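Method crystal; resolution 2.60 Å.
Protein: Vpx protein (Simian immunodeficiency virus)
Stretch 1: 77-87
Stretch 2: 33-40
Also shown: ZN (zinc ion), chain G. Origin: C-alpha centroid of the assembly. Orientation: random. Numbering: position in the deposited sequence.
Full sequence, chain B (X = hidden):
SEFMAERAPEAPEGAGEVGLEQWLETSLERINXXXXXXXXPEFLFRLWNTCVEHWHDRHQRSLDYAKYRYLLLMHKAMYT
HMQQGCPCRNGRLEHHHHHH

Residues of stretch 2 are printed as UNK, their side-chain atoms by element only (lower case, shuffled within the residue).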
# COMPACT_ATOMS: atom_id res chain seq x y z
N ALA B 77 3.49 -5.14 -3.61
CA ALA B 77 3.16 -4.86 -5.01
C ALA B 77 1.69 -4.45 -5.16
O ALA B 77 1.39 -3.46 -5.82
CB ALA B 77 3.46 -6.07 -5.87
N MET B 78 0.79 -5.24 -4.58
CA MET B 78 -0.64 -4.91 -4.59
C MET B 78 -0.88 -3.57 -3.93
O MET B 78 -1.68 -2.77 -4.42
CB MET B 78 -1.44 -6.01 -3.88
CG MET B 78 -1.69 -7.25 -4.73
SD MET B 78 -2.62 -6.88 -6.23
CE MET B 78 -4.11 -6.15 -5.54
N TYR B 79 -0.20 -3.32 -2.81
CA TYR B 79 -0.26 -2.02 -2.15
C TYR B 79 0.09 -0.93 -3.16
O TYR B 79 -0.67 0.02 -3.35
CB TYR B 79 0.68 -1.98 -0.95
CG TYR B 79 0.94 -0.59 -0.41
CD1 TYR B 79 0.03 0.03 0.43
CD2 TYR B 79 2.10 0.09 -0.73
CE1 TYR B 79 0.26 1.30 0.93
CE2 TYR B 79 2.35 1.36 -0.24
CZ TYR B 79 1.43 1.96 0.59
OH TYR B 79 1.67 3.22 1.08
N THR B 80 1.24 -1.09 -3.81
CA THR B 80 1.72 -0.12 -4.78
C THR B 80 0.70 0.14 -5.89
O THR B 80 0.34 1.29 -6.14
CB THR B 80 3.04 -0.58 -5.44
OG1 THR B 80 4.06 -0.67 -4.44
CG2 THR B 80 3.47 0.40 -6.51
N HIS B 81 0.25 -0.92 -6.54
CA HIS B 81 -0.69 -0.82 -7.65
C HIS B 81 -2.02 -0.18 -7.27
O HIS B 81 -2.52 0.70 -7.97
CB HIS B 81 -0.96 -2.19 -8.26
CG HIS B 81 -1.97 -2.18 -9.36
ND1 HIS B 81 -1.73 -1.57 -10.58
CD2 HIS B 81 -3.22 -2.68 -9.44
CE1 HIS B 81 -2.79 -1.71 -11.36
NE2 HIS B 81 -3.71 -2.38 -10.68
N MET B 82 -2.59 -0.62 -6.15
CA MET B 82 -3.89 -0.10 -5.74
C MET B 82 -3.78 1.36 -5.30
O MET B 82 -4.71 2.14 -5.48
CB MET B 82 -4.49 -0.95 -4.62
CG MET B 82 -4.73 -2.40 -5.01
SD MET B 82 -5.55 -2.60 -6.61
CE MET B 82 -7.15 -1.87 -6.27
N GLN B 83 -2.64 1.73 -4.72
CA GLN B 83 -2.41 3.13 -4.39
C GLN B 83 -2.18 3.95 -5.65
O GLN B 83 -2.45 5.15 -5.69
CB GLN B 83 -1.22 3.28 -3.43
CG GLN B 83 -1.52 2.79 -2.02
CD GLN B 83 -2.59 3.63 -1.34
OE1 GLN B 83 -3.78 3.32 -1.42
NE2 GLN B 83 -2.16 4.68 -0.65
N GLN B 84 -1.67 3.28 -6.69
CA GLN B 84 -1.45 3.91 -7.98
C GLN B 84 -2.78 4.08 -8.71
O GLN B 84 -2.94 4.97 -9.54
CB GLN B 84 -0.50 3.06 -8.83
CG GLN B 84 0.88 3.67 -9.03
CD GLN B 84 1.84 2.72 -9.72
OE1 GLN B 84 1.92 1.54 -9.37
NE2 GLN B 84 2.57 3.23 -10.71
N GLY B 85 -3.74 3.22 -8.37
CA GLY B 85 -5.06 3.28 -8.95
C GLY B 85 -5.18 2.40 -10.18
O GLY B 85 -4.21 2.25 -10.93
N CYS B 86 -6.35 1.82 -10.39
CA CYS B 86 -6.59 0.97 -11.54
C CYS B 86 -7.96 1.26 -12.13
O CYS B 86 -8.94 1.39 -11.40
CB CYS B 86 -6.47 -0.51 -11.17
SG CYS B 86 -7.64 -1.08 -9.91
N PRO B 87 -8.04 1.37 -13.47
CA PRO B 87 -9.25 1.73 -14.21
C PRO B 87 -10.40 0.73 -14.02
O PRO B 87 -11.48 0.93 -14.57
CB PRO B 87 -8.79 1.74 -15.67
CG PRO B 87 -7.30 1.86 -15.61
CD PRO B 87 -6.90 1.13 -14.37
N UNK B 33 -4.82 -14.94 -6.85
CA UNK B 33 -6.10 -14.81 -7.55
C UNK B 33 -6.40 -13.35 -7.83
O UNK B 33 -6.93 -13.01 -8.88
n UNK B 33 -7.57 -19.88 -5.99
c UNK B 33 -7.02 -16.59 -5.81
c UNK B 33 -7.29 -15.43 -6.77
n UNK B 33 -6.40 -18.46 -7.37
c UNK B 33 -7.16 -19.54 -7.20
n UNK B 33 -7.48 -20.28 -8.25
c UNK B 33 -5.98 -17.58 -6.29
N UNK B 34 -6.04 -12.48 -6.89
CA UNK B 34 -6.33 -11.06 -7.08
C UNK B 34 -5.29 -10.37 -7.96
O UNK B 34 -5.63 -9.49 -8.75
o UNK B 34 -8.52 -7.39 -6.19
c UNK B 34 -8.14 -8.49 -5.73
o UNK B 34 -8.92 -9.31 -5.20
c UNK B 34 -6.67 -8.85 -5.83
c UNK B 34 -6.41 -10.35 -5.73
N UNK B 35 -4.03 -10.78 -7.85
CA UNK B 35 -2.97 -10.17 -8.64
C UNK B 35 -3.04 -10.54 -10.11
O UNK B 35 -2.50 -9.83 -10.95
c UNK B 35 -1.62 -10.56 -8.08
N UNK B 36 -3.71 -11.64 -10.43
CA UNK B 36 -3.87 -12.01 -11.84
C UNK B 36 -4.83 -11.05 -12.57
O UNK B 36 -4.96 -11.11 -13.79
c UNK B 36 -3.18 -14.44 -11.84
n UNK B 36 -6.57 -16.70 -13.69
n UNK B 36 -4.34 -16.94 -14.14
c UNK B 36 -4.33 -13.46 -11.99
n UNK B 36 -5.02 -16.05 -12.13
c UNK B 36 -3.66 -15.86 -11.64
c UNK B 36 -5.31 -16.56 -13.32
N UNK B 37 -5.49 -10.18 -11.81
CA UNK B 37 -6.41 -9.20 -12.37
C UNK B 37 -5.75 -7.84 -12.64
O UNK B 37 -6.44 -6.90 -13.04
c UNK B 37 -7.61 -8.99 -11.43
c UNK B 37 -8.47 -11.33 -11.02
c UNK B 37 -9.93 -9.36 -10.57
c UNK B 37 -8.82 -9.92 -11.45
N UNK B 38 -4.44 -7.73 -12.43
CA UNK B 38 -3.80 -6.40 -12.41
C UNK B 38 -2.46 -6.23 -13.14
O UNK B 38 -1.90 -5.13 -13.16
c UNK B 38 -3.64 -5.96 -10.95
c UNK B 38 -4.93 -5.65 -10.26
c UNK B 38 -5.51 -6.19 -9.16
n UNK B 38 -5.79 -4.66 -10.69
n UNK B 38 -6.70 -5.53 -8.95
c UNK B 38 -6.84 -4.61 -9.89
N UNK B 39 -1.93 -7.31 -13.72
CA UNK B 39 -0.61 -7.29 -14.35
C UNK B 39 -0.67 -8.07 -15.71
O UNK B 39 -1.50 -8.96 -15.88
c UNK B 39 1.10 -5.17 -10.75
c UNK B 39 0.72 -5.83 -9.60
c UNK B 39 0.56 -7.14 -12.07
c UNK B 39 0.18 -7.77 -10.90
c UNK B 39 0.25 -7.12 -9.67
c UNK B 39 0.45 -7.87 -13.41
c UNK B 39 1.03 -5.83 -11.99
N UNK B 40 0.14 -7.64 -16.68
CA UNK B 40 0.14 -8.14 -18.08
C UNK B 40 1.59 -8.34 -18.61
O UNK B 40 2.37 -7.41 -18.46
n UNK B 40 -1.53 -8.22 -22.36
c UNK B 40 -0.77 -7.19 -18.91
c UNK B 40 -0.34 -7.68 -22.50
c UNK B 40 -1.91 -8.15 -21.04
n UNK B 40 0.08 -7.28 -21.30
c UNK B 40 -0.90 -7.54 -20.37
ZN ZN G . -5.62 -2.82 -11.50

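Position 33 lies on a helix that begins earlier in the chain. Its side chain has three carbons, a nitrogen, and then a carbon carrying two more nitrogens; it is exposed and reaches nothing on stretch 1. The guanidinium group identifies R33. At position 34 three carbons follow one another and the third carries two oxygens. The CA-to-CB bond points toward stretch 1, and the second carbon packs 3.7 Å from M78 CE, so the contact is made by the aliphatic part of the side chain. This carboxylate could belong only to glutamate, given the chain length, so the residue is E34, and that second carbon is CG.

Position 35 has a single side-chain carbon. It is buried, and its small CB lies 4.2 Å from M78 SD, with the two backbones close enough here that the CA atoms of M78 and position 35 are 7.0 Å apart; the residue is A35. Position 36 repeats the pattern of three carbons, a nitrogen and a carbon with two further nitrogens; exposed and out of reach of stretch 1, it is R36. Position 37 has four carbons, forked at the second, and it too stays clear of stretch 1, which makes it L37 by its branching. Its backbone N donates to E34 O at 3.1 Å.

Position 38 carries one carbon and then a five-membered ring of three carbons and two nitrogens, and one ring nitrogen sits 2.0 Å from ZN. M82 SD lies over one face of the ring, 4.2 Å from its centroid, while C86 SG approaches obliquely, 3.6 Å from the ring carbon between the two nitrogens. The residue is H38, the ligating atom is ND1, and the carbon near C86 SG is CE1.

Position 39 has one carbon followed by a six-carbon ring with no further atom. Its CA-to-CB bond points sideways, but the ring comes nearer, bringing one ring carbon within 4.2 Å of H81 CB and presenting its edge to the face of the H81 ring; this is F39, and that carbon is CZ. Position 40 again shows one carbon and a five-membered ring with two nitrogens, exposed, poorly ordered and distant from stretch 1. This is H40.

The contact is organised by zinc. H81 NE2 binds the ion at 2.1 Å and H38 ND1 binds it at 2.0 Å, one ligand from each stretch, and the shared metal brings H81 NE2 and H38 ND1 to 3.1 Å without a hydrogen bond between them. Around this link, M78 fills the space beside E34, A35 and H38, and F39 packs against H81. No hydrogen bond crosses between the stretches, so metal coordination and side-chain packing join them.

Stretch 2, residues 33-40: REARLHFH
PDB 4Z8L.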